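Local coordinates for 2-dehydropantoate 2-reductase (PDB 3HN2), which probably catalyses the NADPH-dependent reduction of 2-dehydropantoate (ketopantoate) to pantoate, a step in the biosynthesis of pantothenate, at residues Gly11-Tyr17 with Ala126-Arg132; Leu44-Asn50 with Gly136-Gly142; Pro64-Met70 with Pro91-Glu95; Tyr85-Arg90 with Ala111-Phe116. All coordinates share one frame; numbering follows the deposited sequence.

Contact 1: Gly11-Tyr17 with Ala126-Arg132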
# COMPACT_ATOMS: atom_id res chain seq x y z
N GLY A 11 -20.12 -13.47 -2.49
CA GLY A 11 -19.68 -12.46 -1.54
C GLY A 11 -19.07 -11.29 -2.27
O GLY A 11 -19.33 -11.08 -3.46
N ALA A 12 -18.23 -10.54 -1.57
CA ALA A 12 -17.60 -9.35 -2.12
C ALA A 12 -16.48 -9.66 -3.12
O ALA A 12 -16.00 -8.77 -3.82
CB ALA A 12 -17.09 -8.46 -1.00
N LEU A 13 -16.08 -10.93 -3.19
CA LEU A 13 -15.03 -11.35 -4.11
C LEU A 13 -15.51 -12.31 -5.20
O LEU A 13 -15.02 -12.25 -6.33
CB LEU A 13 -13.80 -11.89 -3.35
CG LEU A 13 -13.59 -13.34 -2.90
CD1 LEU A 13 -12.98 -14.19 -4.00
CD2 LEU A 13 -12.67 -13.35 -1.69
N GLY A 14 -16.44 -13.18 -4.86
CA GLY A 14 -17.01 -14.12 -5.82
C GLY A 14 -17.80 -13.42 -6.90
O GLY A 14 -17.74 -13.80 -8.08
N LEU A 15 -18.54 -12.38 -6.50
CA LEU A 15 -19.30 -11.57 -7.44
C LEU A 15 -18.37 -10.74 -8.32
O LEU A 15 -18.53 -10.74 -9.54
CB LEU A 15 -20.28 -10.66 -6.70
CG LEU A 15 -21.59 -11.23 -6.14
CD1 LEU A 15 -22.36 -10.15 -5.40
CD2 LEU A 15 -22.47 -11.83 -7.23
N TYR A 16 -17.40 -10.07 -7.69
CA TYR A 16 -16.43 -9.22 -8.38
C TYR A 16 -15.65 -9.95 -9.47
O TYR A 16 -15.56 -9.47 -10.59
CB TYR A 16 -15.46 -8.58 -7.38
CG TYR A 16 -14.32 -7.80 -8.01
CD1 TYR A 16 -14.55 -6.59 -8.66
CD2 TYR A 16 -13.01 -8.27 -7.93
CE1 TYR A 16 -13.50 -5.87 -9.23
CE2 TYR A 16 -11.95 -7.55 -8.48
CZ TYR A 16 -12.20 -6.35 -9.13
OH TYR A 16 -11.16 -5.65 -9.69
N TYR A 17 -15.11 -11.11 -9.13
CA TYR A 17 -14.35 -11.91 -10.09
C TYR A 17 -15.23 -12.53 -11.17
O TYR A 17 -14.84 -12.57 -12.33
CB TYR A 17 -13.51 -12.98 -9.38
CG TYR A 17 -12.32 -12.41 -8.65
CD1 TYR A 17 -11.50 -11.45 -9.23
CD2 TYR A 17 -12.00 -12.85 -7.36
CE1 TYR A 17 -10.40 -10.93 -8.55
CE2 TYR A 17 -10.91 -12.35 -6.68
CZ TYR A 17 -10.11 -11.39 -7.27
OH TYR A 17 -9.03 -10.89 -6.59
N ALA A 126 -5.94 -14.76 -3.21
CA ALA A 126 -6.38 -13.49 -3.77
C ALA A 126 -6.17 -12.37 -2.76
O ALA A 126 -6.32 -12.59 -1.56
CB ALA A 126 -7.84 -13.57 -4.17
N PHE A 127 -5.83 -11.19 -3.24
CA PHE A 127 -5.73 -10.02 -2.37
C PHE A 127 -6.57 -8.88 -2.91
O PHE A 127 -6.24 -8.28 -3.93
CB PHE A 127 -4.27 -9.59 -2.17
CG PHE A 127 -4.05 -8.79 -0.92
CD1 PHE A 127 -3.74 -9.44 0.28
CD2 PHE A 127 -4.15 -7.40 -0.92
CE1 PHE A 127 -3.54 -8.71 1.46
CE2 PHE A 127 -3.96 -6.67 0.24
CZ PHE A 127 -3.65 -7.32 1.43
N LEU A 128 -7.66 -8.58 -2.20
CA LEU A 128 -8.69 -7.69 -2.69
C LEU A 128 -9.23 -6.81 -1.56
O LEU A 128 -9.46 -7.30 -0.45
CB LEU A 128 -9.84 -8.53 -3.24
CG LEU A 128 -10.57 -8.21 -4.55
CD1 LEU A 128 -11.65 -9.25 -4.74
CD2 LEU A 128 -11.17 -6.82 -4.59
N CYS A 129 -9.42 -5.53 -1.85
CA CYS A 129 -10.13 -4.62 -0.94
C CYS A 129 -11.55 -4.42 -1.46
O CYS A 129 -11.75 -3.75 -2.48
CB CYS A 129 -9.42 -3.27 -0.84
SG CYS A 129 -7.67 -3.33 -0.44
N SER A 130 -12.53 -5.01 -0.78
CA SER A 130 -13.91 -4.96 -1.24
C SER A 130 -14.94 -5.12 -0.12
O SER A 130 -15.06 -6.20 0.47
CB SER A 130 -14.17 -6.03 -2.32
OG SER A 130 -13.99 -7.33 -1.80
N ASN A 131 -15.67 -4.05 0.17
CA ASN A 131 -16.92 -4.16 0.91
C ASN A 131 -18.05 -4.25 -0.10
O ASN A 131 -17.96 -3.69 -1.19
CB ASN A 131 -17.11 -3.01 1.92
CG ASN A 131 -17.46 -1.68 1.26
OD1 ASN A 131 -16.58 -0.88 0.94
ND2 ASN A 131 -18.75 -1.43 1.07
N ARG A 132 -19.10 -4.99 0.23
CA ARG A 132 -20.25 -5.13 -0.67
C ARG A 132 -21.48 -4.50 -0.04
O ARG A 132 -21.38 -3.80 0.97
CB ARG A 132 -20.50 -6.61 -0.99
CG ARG A 132 -20.75 -7.48 0.24
CD ARG A 132 -20.91 -8.95 -0.14
NE ARG A 132 -22.25 -9.26 -0.63
CZ ARG A 132 -23.21 -9.83 0.11
NH1 ARG A 132 -22.98 -10.14 1.38
NH2 ARG A 132 -24.39 -10.07 -0.43
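Leu128 reaches from strand 121-129 towards the aromatic pair Tyr16 and Tyr17 at the start of helix 14-23. The helix follows a glycine-rich turn. Gly11 and Gly14 fit the GxGxxG pattern of a Rossmann fold, which in this family probably receives the NADP cofactor. Methyl CD1 of Leu128 is the meeting point. It lies 3.6 Å from CD2 of Tyr16 and 3.7 Å from CZ of Tyr17, oblique to both rings. The same methyl comes within 3.7 Å of CB of Leu13. Tyr17 and Leu128 approach from opposite directions. Tyr17 has CG anti to its carbonyl carbon (chi1 -72°), a setting that brings its ring to CD1 of Leu128. Tyr16 has CG on the side away from its own backbone N (chi1 174°), and its CD2 rests over one face of the Tyr17 ring. The ring of His140 stacks on that of Tyr16. Tyr17 also touches CB of Ala126, and its hydroxyl is hydrogen-bonded to the carbonyl O of Gly144.

The turn itself meets the loop after the strand. CB of Ala12 sits 3.4 Å from OG of Ser130. That hydroxyl gives a weak hydrogen bond to Ala12 O at 3.2 Å. Arg132 lays its aliphatic part along the turn, with CB 3.9 Å from CB of Ala12. Its guanidinium has a long, weak ion pair with Asp35. The arginine chain bends at chi3 (-81°), and its CD stands 3.4 Å from Ala12 N.

Contact 2: Leu44-Asn50 with Gly136-Gly142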
# COMPACT_ATOMS: atom_id res chain seq x y z
N LEU A 44 -26.49 -7.06 -11.66
CA LEU A 44 -25.60 -6.50 -10.64
C LEU A 44 -24.74 -5.34 -11.14
O LEU A 44 -24.31 -5.32 -12.30
CB LEU A 44 -24.76 -7.59 -9.96
CG LEU A 44 -23.78 -8.48 -10.73
CD1 LEU A 44 -22.36 -7.96 -10.61
CD2 LEU A 44 -23.86 -9.91 -10.24
N LYS A 45 -24.51 -4.38 -10.26
CA LYS A 45 -23.70 -3.21 -10.56
C LYS A 45 -22.35 -3.32 -9.86
O LYS A 45 -22.29 -3.55 -8.65
CB LYS A 45 -24.40 -1.93 -10.09
CG LYS A 45 -25.80 -1.73 -10.64
CD LYS A 45 -26.20 -0.26 -10.57
CE LYS A 45 -27.39 0.03 -11.46
NZ LYS A 45 -27.59 1.49 -11.65
N VAL A 46 -21.27 -3.18 -10.62
CA VAL A 46 -19.93 -3.18 -10.05
C VAL A 46 -19.37 -1.76 -10.05
O VAL A 46 -19.23 -1.14 -11.10
CB VAL A 46 -18.97 -4.14 -10.79
CG1 VAL A 46 -17.55 -4.04 -10.23
CG2 VAL A 46 -19.46 -5.57 -10.68
N PHE A 47 -19.08 -1.26 -8.86
CA PHE A 47 -18.43 0.03 -8.71
C PHE A 47 -16.96 -0.21 -8.40
O PHE A 47 -16.63 -0.93 -7.46
CB PHE A 47 -19.11 0.86 -7.62
CG PHE A 47 -20.59 1.04 -7.84
CD1 PHE A 47 -21.50 0.28 -7.10
CD2 PHE A 47 -21.07 1.93 -8.78
CE1 PHE A 47 -22.87 0.43 -7.30
CE2 PHE A 47 -22.44 2.09 -8.99
CZ PHE A 47 -23.34 1.34 -8.25
N SER A 48 -16.08 0.37 -9.21
CA SER A 48 -14.65 0.19 -9.04
C SER A 48 -13.91 1.52 -8.98
O SER A 48 -14.46 2.57 -9.34
CB SER A 48 -14.07 -0.65 -10.18
OG SER A 48 -14.44 -2.01 -10.06
N ILE A 49 -12.67 1.46 -8.53
CA ILE A 49 -11.74 2.56 -8.67
C ILE A 49 -11.26 2.63 -10.13
O ILE A 49 -10.83 3.68 -10.61
CB ILE A 49 -10.54 2.41 -7.72
CG1 ILE A 49 -10.05 0.95 -7.70
CG2 ILE A 49 -10.93 2.85 -6.31
CD1 ILE A 49 -8.59 0.80 -7.37
N ASN A 50 -11.35 1.49 -10.81
CA ASN A 50 -10.98 1.36 -12.22
C ASN A 50 -12.16 1.58 -13.16
O ASN A 50 -12.26 0.93 -14.20
CB ASN A 50 -10.37 -0.02 -12.47
CG ASN A 50 -9.15 -0.30 -11.61
OD1 ASN A 50 -8.49 0.62 -11.12
ND2 ASN A 50 -8.84 -1.58 -11.42
N GLY A 136 -26.89 -6.83 -4.76
CA GLY A 136 -26.55 -6.76 -6.17
C GLY A 136 -25.66 -5.58 -6.50
O GLY A 136 -25.67 -5.07 -7.62
N GLU A 137 -24.89 -5.13 -5.51
CA GLU A 137 -23.92 -4.05 -5.70
C GLU A 137 -22.57 -4.43 -5.10
O GLU A 137 -22.45 -4.65 -3.89
CB GLU A 137 -24.42 -2.73 -5.12
CG GLU A 137 -25.49 -2.04 -5.98
CD GLU A 137 -25.84 -0.64 -5.50
OE1 GLU A 137 -25.24 -0.15 -4.52
OE2 GLU A 137 -26.74 -0.01 -6.12
N VAL A 138 -21.56 -4.52 -5.96
CA VAL A 138 -20.20 -4.87 -5.57
C VAL A 138 -19.32 -3.63 -5.63
O VAL A 138 -19.31 -2.93 -6.65
CB VAL A 138 -19.60 -5.94 -6.51
CG1 VAL A 138 -18.39 -6.61 -5.87
CG2 VAL A 138 -20.64 -6.98 -6.88
N HIS A 139 -18.59 -3.36 -4.56
CA HIS A 139 -17.66 -2.23 -4.52
C HIS A 139 -16.22 -2.73 -4.46
O HIS A 139 -15.87 -3.53 -3.59
CB HIS A 139 -17.95 -1.29 -3.34
CG HIS A 139 -19.24 -0.54 -3.46
ND1 HIS A 139 -20.47 -1.16 -3.49
CD2 HIS A 139 -19.49 0.79 -3.54
CE1 HIS A 139 -21.42 -0.25 -3.59
NE2 HIS A 139 -20.85 0.94 -3.62
N HIS A 140 -15.39 -2.27 -5.40
CA HIS A 140 -13.98 -2.65 -5.48
C HIS A 140 -13.11 -1.44 -5.19
O HIS A 140 -13.03 -0.51 -6.00
CB HIS A 140 -13.67 -3.25 -6.86
CG HIS A 140 -12.22 -3.26 -7.21
ND1 HIS A 140 -11.71 -2.57 -8.29
CD2 HIS A 140 -11.16 -3.88 -6.64
CE1 HIS A 140 -10.41 -2.76 -8.37
NE2 HIS A 140 -10.05 -3.55 -7.37
N LEU A 141 -12.46 -1.46 -4.03
CA LEU A 141 -11.74 -0.29 -3.52
C LEU A 141 -10.25 -0.29 -3.86
O LEU A 141 -9.59 0.75 -3.77
CB LEU A 141 -11.94 -0.14 -2.01
CG LEU A 141 -13.36 -0.24 -1.43
CD1 LEU A 141 -13.32 -0.08 0.09
CD2 LEU A 141 -14.33 0.77 -2.06
N GLY A 142 -9.73 -1.46 -4.23
CA GLY A 142 -8.31 -1.60 -4.57
C GLY A 142 -7.87 -3.02 -4.86
O GLY A 142 -8.60 -3.98 -4.59
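Val46 and Val138 lie side by side on one face of a parallel strand pair, pointing the same way. CG2 of Val46 is 4.2 Å from CB of Val138. This face is buried under helix 14-23: Val138 touches Leu15 and Tyr16, and Val46 touches Ala19. The backbone bonds made by the N atoms of Lys45, Val138, Phe47 and His140 are nearly straight; Phe47 N to Val138 O is 2.8 Å. Strands 44-48 and 137-140 run at 16° to each other and, with strand 53-55, form a small mixed sheet beside the Rossmann core.

The other face is the solvent side. CD1 of Phe47 rests over one face of the His139 ring, 3.6 Å from its CE1. The carboxylate of Glu137 meets the Phe47 ring at its edge, the two planes 80° apart. Lys45 extends away here.

Past the strands, Ile49 has CG1 between its backbone N and carbonyl carbon (chi1 42°), which sets CG1 3.8 Å from CE1 of His140. Its CD1 lies 3.7 Å from CA of Gly142. With an alanine in place of Ile49, the CG1 and CD1 contacts go, and a gap would probably open beside His140 and Gly142. Asn50 OD1 is hydrogen-bonded to Asn205 of the second subunit.

Contact 3: Pro64-Met70 with Pro91-Glu95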
# COMPACT_ATOMS: atom_id res chain seq x y z
N PRO A 64 -27.87 -25.53 -7.00
CA PRO A 64 -26.77 -26.02 -7.85
C PRO A 64 -27.16 -27.12 -8.84
O PRO A 64 -26.50 -27.25 -9.88
CB PRO A 64 -25.75 -26.55 -6.83
CG PRO A 64 -26.51 -26.78 -5.59
CD PRO A 64 -27.64 -25.80 -5.57
N GLU A 65 -28.21 -27.88 -8.54
CA GLU A 65 -28.69 -28.94 -9.44
C GLU A 65 -29.37 -28.41 -10.70
O GLU A 65 -29.55 -29.15 -11.67
CB GLU A 65 -29.59 -29.95 -8.71
CG GLU A 65 -30.67 -29.34 -7.81
CD GLU A 65 -30.26 -29.26 -6.34
OE1 GLU A 65 -31.08 -29.62 -5.47
OE2 GLU A 65 -29.11 -28.85 -6.06
N GLU A 66 -29.74 -27.13 -10.68
CA GLU A 66 -30.29 -26.45 -11.85
C GLU A 66 -29.18 -26.05 -12.83
O GLU A 66 -29.39 -26.05 -14.04
CB GLU A 66 -31.08 -25.21 -11.42
CG GLU A 66 -32.20 -25.48 -10.42
CD GLU A 66 -32.85 -24.21 -9.88
OE1 GLU A 66 -33.98 -24.29 -9.36
OE2 GLU A 66 -32.23 -23.12 -9.98
N ILE A 67 -28.01 -25.73 -12.28
CA ILE A 67 -26.84 -25.34 -13.08
C ILE A 67 -26.23 -26.55 -13.79
O ILE A 67 -25.96 -26.50 -14.98
CB ILE A 67 -25.76 -24.66 -12.21
CG1 ILE A 67 -26.37 -23.57 -11.32
CG2 ILE A 67 -24.65 -24.08 -13.08
CD1 ILE A 67 -25.39 -22.84 -10.42
N GLY A 68 -26.02 -27.63 -13.04
CA GLY A 68 -25.46 -28.86 -13.59
C GLY A 68 -23.95 -28.82 -13.74
O GLY A 68 -23.30 -27.90 -13.25
N PRO A 69 -23.38 -29.84 -14.43
CA PRO A 69 -21.94 -30.00 -14.65
C PRO A 69 -21.27 -28.77 -15.26
O PRO A 69 -21.82 -28.14 -16.17
CB PRO A 69 -21.87 -31.19 -15.61
CG PRO A 69 -23.09 -31.97 -15.32
CD PRO A 69 -24.15 -30.94 -15.05
N MET A 70 -20.09 -28.43 -14.75
CA MET A 70 -19.33 -27.25 -15.17
C MET A 70 -17.90 -27.64 -15.54
O MET A 70 -17.48 -28.78 -15.35
CB MET A 70 -19.32 -26.21 -14.04
CG MET A 70 -20.68 -25.65 -13.65
SD MET A 70 -21.14 -24.14 -14.54
CE MET A 70 -22.14 -24.81 -15.87
N PRO A 91 -23.41 -31.38 -7.44
CA PRO A 91 -24.11 -31.34 -8.74
C PRO A 91 -23.35 -30.67 -9.89
O PRO A 91 -23.68 -30.89 -11.05
CB PRO A 91 -25.38 -30.53 -8.42
CG PRO A 91 -25.54 -30.61 -6.95
CD PRO A 91 -24.16 -30.61 -6.42
N LEU A 92 -22.33 -29.86 -9.57
CA LEU A 92 -21.54 -29.15 -10.57
C LEU A 92 -20.35 -29.95 -11.08
O LEU A 92 -19.68 -29.54 -12.03
CB LEU A 92 -21.04 -27.82 -10.00
CG LEU A 92 -22.05 -26.91 -9.29
CD1 LEU A 92 -21.34 -25.91 -8.39
CD2 LEU A 92 -22.94 -26.21 -10.29
N VAL A 93 -20.08 -31.09 -10.45
CA VAL A 93 -18.88 -31.87 -10.73
C VAL A 93 -19.12 -33.01 -11.73
O VAL A 93 -19.94 -33.90 -11.50
CB VAL A 93 -18.22 -32.40 -9.42
CG1 VAL A 93 -17.07 -33.36 -9.70
CG2 VAL A 93 -17.73 -31.23 -8.57
N GLU A 94 -18.41 -32.94 -12.85
CA GLU A 94 -18.33 -34.03 -13.82
C GLU A 94 -16.84 -34.39 -13.95
O GLU A 94 -15.99 -33.65 -13.46
CB GLU A 94 -18.92 -33.58 -15.17
CG GLU A 94 -19.10 -34.68 -16.24
CD GLU A 94 -19.75 -35.95 -15.71
OE1 GLU A 94 -20.92 -35.90 -15.27
OE2 GLU A 94 -19.09 -37.01 -15.75
N GLU A 95 -16.54 -35.53 -14.57
CA GLU A 95 -15.16 -35.93 -14.86
C GLU A 95 -14.47 -34.86 -15.72
O GLU A 95 -14.79 -34.70 -16.90
CB GLU A 95 -15.14 -37.29 -15.56
CG GLU A 95 -13.75 -37.81 -15.90
CD GLU A 95 -13.77 -38.87 -16.99
OE1 GLU A 95 -14.73 -38.89 -17.79
OE2 GLU A 95 -12.82 -39.68 -17.05
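Leu92 puts its CD2 methyl into a pocket formed by Pro64, Ile67, Gly68 and Met70. The methyl is 3.7 Å from CB of Ile67 and 4.1 Å from CG of Met70. The side chains of Ile67 and Met70 both cross that of Leu92 at a slant. Leu92 CG is anti to its own carbonyl carbon (chi1 -48°), which swings the branch towards the 64-70 segment. Leu92 also touches Val8, and Met70 touches Ala6, both of strand 5-8, so the apolar centre packs on the main sheet.

Pro91 widens this centre. Its ring lies alongside the ring of Pro64, pointing the same way, with CG 4.1 Å from CB of Pro64. CB of Pro91 rests 3.8 Å from CA of Glu65. Further out, Pro69 and Glu94 meet through their CB atoms.

The backbone closes the contact. Met70 N gives a hydrogen bond to Leu92 O at 3.0 Å. It is bent at the hydrogen (147°), and the donor is tilted from the carbonyl plane. Leu92 CA in turn makes a CA-H...O contact with Gly68 O at 3.4 Å. Gly68 has positive phi where the short helix ends, and a side chain there would run into CD of Pro69. At the polar edge OE2 of Glu94 accepts a bond from Glu95 N, met from above the carboxylate plane. Thr97 OG1 bonds both Glu94 N and Met70 O. The two segments, a short helix with its following turn and the loop after helix 85-89, lead into the neighbouring parallel strands 72-75 and 98-101 of the Rossmann-type sheet.

Contact 4: Tyr85-Arg90 with Ala111-Phe116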
# COMPACT_ATOMS: atom_id res chain seq x y z
N TYR A 85 -20.12 -27.82 1.73
CA TYR A 85 -19.34 -28.13 0.52
C TYR A 85 -20.00 -29.17 -0.37
O TYR A 85 -20.12 -28.96 -1.58
CB TYR A 85 -17.94 -28.63 0.89
CG TYR A 85 -16.85 -27.59 0.97
CD1 TYR A 85 -15.65 -27.87 1.63
CD2 TYR A 85 -16.99 -26.33 0.38
CE1 TYR A 85 -14.64 -26.94 1.72
CE2 TYR A 85 -15.97 -25.39 0.46
CZ TYR A 85 -14.80 -25.70 1.12
OH TYR A 85 -13.78 -24.78 1.21
N GLU A 86 -20.44 -30.27 0.23
CA GLU A 86 -20.99 -31.42 -0.49
C GLU A 86 -22.28 -31.09 -1.23
O GLU A 86 -22.38 -31.36 -2.43
CB GLU A 86 -21.17 -32.61 0.46
CG GLU A 86 -21.65 -33.91 -0.20
CD GLU A 86 -23.10 -34.24 0.15
OE1 GLU A 86 -23.95 -34.23 -0.77
OE2 GLU A 86 -23.39 -34.51 1.34
N GLU A 87 -23.25 -30.48 -0.54
CA GLU A 87 -24.53 -30.13 -1.17
C GLU A 87 -24.41 -29.09 -2.29
O GLU A 87 -25.10 -29.19 -3.31
CB GLU A 87 -25.58 -29.70 -0.13
CG GLU A 87 -25.21 -28.49 0.73
CD GLU A 87 -26.42 -27.65 1.14
OE1 GLU A 87 -26.50 -27.27 2.32
OE2 GLU A 87 -27.28 -27.37 0.27
N LEU A 88 -23.50 -28.13 -2.12
CA LEU A 88 -23.38 -27.00 -3.04
C LEU A 88 -22.54 -27.26 -4.29
O LEU A 88 -22.76 -26.63 -5.32
CB LEU A 88 -22.84 -25.77 -2.30
CG LEU A 88 -23.70 -25.09 -1.24
CD1 LEU A 88 -22.85 -24.12 -0.44
CD2 LEU A 88 -24.89 -24.37 -1.84
N ILE A 89 -21.59 -28.18 -4.20
CA ILE A 89 -20.63 -28.39 -5.29
C ILE A 89 -20.83 -29.70 -6.08
O ILE A 89 -20.65 -29.71 -7.29
CB ILE A 89 -19.15 -28.17 -4.80
CG1 ILE A 89 -18.97 -26.73 -4.31
CG2 ILE A 89 -18.13 -28.44 -5.91
CD1 ILE A 89 -17.79 -26.52 -3.38
N ARG A 90 -21.22 -30.78 -5.39
CA ARG A 90 -21.45 -32.10 -6.04
C ARG A 90 -22.27 -32.12 -7.35
O ARG A 90 -21.85 -32.80 -8.30
CB ARG A 90 -21.94 -33.15 -5.01
CG ARG A 90 -22.88 -34.26 -5.53
CD ARG A 90 -22.15 -35.45 -6.14
NE ARG A 90 -21.76 -36.45 -5.15
CZ ARG A 90 -20.54 -36.56 -4.63
NH1 ARG A 90 -20.30 -37.51 -3.73
NH2 ARG A 90 -19.57 -35.74 -4.99
N ALA A 111 -9.85 -29.92 2.21
CA ALA A 111 -11.22 -30.36 2.47
C ALA A 111 -11.89 -30.80 1.18
O ALA A 111 -12.41 -31.91 1.08
CB ALA A 111 -12.03 -29.26 3.14
N LEU A 112 -11.83 -29.91 0.18
CA LEU A 112 -12.35 -30.14 -1.16
C LEU A 112 -11.63 -31.27 -1.87
O LEU A 112 -12.24 -31.96 -2.70
CB LEU A 112 -12.22 -28.86 -1.99
CG LEU A 112 -13.01 -27.61 -1.60
CD1 LEU A 112 -12.39 -26.37 -2.25
CD2 LEU A 112 -14.47 -27.74 -1.97
N ALA A 113 -10.35 -31.46 -1.56
CA ALA A 113 -9.55 -32.55 -2.11
C ALA A 113 -9.99 -33.91 -1.57
O ALA A 113 -10.07 -34.88 -2.32
CB ALA A 113 -8.08 -32.33 -1.85
N THR A 114 -10.28 -33.95 -0.26
CA THR A 114 -10.84 -35.13 0.40
C THR A 114 -12.24 -35.42 -0.13
O THR A 114 -12.62 -36.57 -0.34
CB THR A 114 -10.92 -34.92 1.93
OG1 THR A 114 -9.67 -34.42 2.41
CG2 THR A 114 -11.25 -36.22 2.65
N LEU A 115 -13.00 -34.35 -0.37
CA LEU A 115 -14.39 -34.45 -0.75
C LEU A 115 -14.58 -34.85 -2.22
O LEU A 115 -15.48 -35.64 -2.53
CB LEU A 115 -15.12 -33.15 -0.46
CG LEU A 115 -16.45 -33.32 0.28
CD1 LEU A 115 -16.70 -32.13 1.19
CD2 LEU A 115 -17.61 -33.53 -0.68
N PHE A 116 -13.73 -34.34 -3.10
CA PHE A 116 -13.92 -34.51 -4.55
C PHE A 116 -12.78 -35.20 -5.30
O PHE A 116 -13.03 -36.06 -6.14
CB PHE A 116 -14.24 -33.16 -5.21
CG PHE A 116 -15.47 -32.50 -4.65
CD1 PHE A 116 -16.74 -32.99 -4.96
CD2 PHE A 116 -15.37 -31.40 -3.80
CE1 PHE A 116 -17.89 -32.39 -4.45
CE2 PHE A 116 -16.51 -30.79 -3.27
CZ PHE A 116 -17.77 -31.29 -3.60
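Leu112 has CG anti to its carbonyl carbon (chi1 -65°), and this carries its CD2 methyl over the ring of Tyr85. Phe116 takes a similar first torsion (-59°), which brings its ring tip to Ile89. The methyl of Leu112 makes a CH-pi contact with Tyr85: CD2 stands 3.5 Å from the ring centroid, almost exactly on the ring normal. Ala111 meets the same ring differently. Its CB lies at the edge, near the ring plane, 3.8 Å from CE1. Leu115 reaches the root of the tyrosine, with CD1 3.7 Å from CB of Tyr85. The tyrosine hydroxyl is held by a hydrogen bond to OE1 of Gln103.

These residues join helix 85-89 to helix 108-115 in the Rossmann-type domain. The two short helical segments are inclined at 71°, and their axes come no closer than 11.3 Å. Large side chains bridge that distance. Beneath them lies the main sheet: Tyr85 and Ile89 touch Val75, Leu112 touches Thr101, and Phe116 touches Ile99. Replacing Tyr85 by an alanine would probably leave the Leu112 methyl without its ring face and Gln103 without its hydroxyl partner.

Further along, CD1 of Ile89 comes 3.8 Å from CD2 of Leu112. CZ of Phe116 packs 3.6 Å from CB of Ile89, the two side chains crossing at about a right angle. CD2 of Leu115 rests over one face of the Phe116 ring and also touches CB of Glu86. At the exposed rim Arg90 approaches Phe116 obliquely, its NH2 3.8 Å from CE1.

All four contacts belong to the N-terminal Rossmann-type part of the chain. Contacts 1 and 2 are neighbours, with centres about 9 Å apart. They touch where Cys129 pairs with Leu141 and Gly142, a classic beta bulge, and where Tyr16 meets His140. Contacts 3 and 4 form a second pair, with centres about 12 Å apart, joined by Pro64 packing on Leu88 and Val93 on Phe116. Between the pairs the centres lie about 22 to 30 Å apart. Within each pair the segments alternate along the chain, and contacts 3 and 4 are nested within the loops closed by contacts 1 and 2. One pair joins the glycine-rich turn to the small sheet; the other packs helices 85-89 and 108-115 and neighbouring loops against the main sheet.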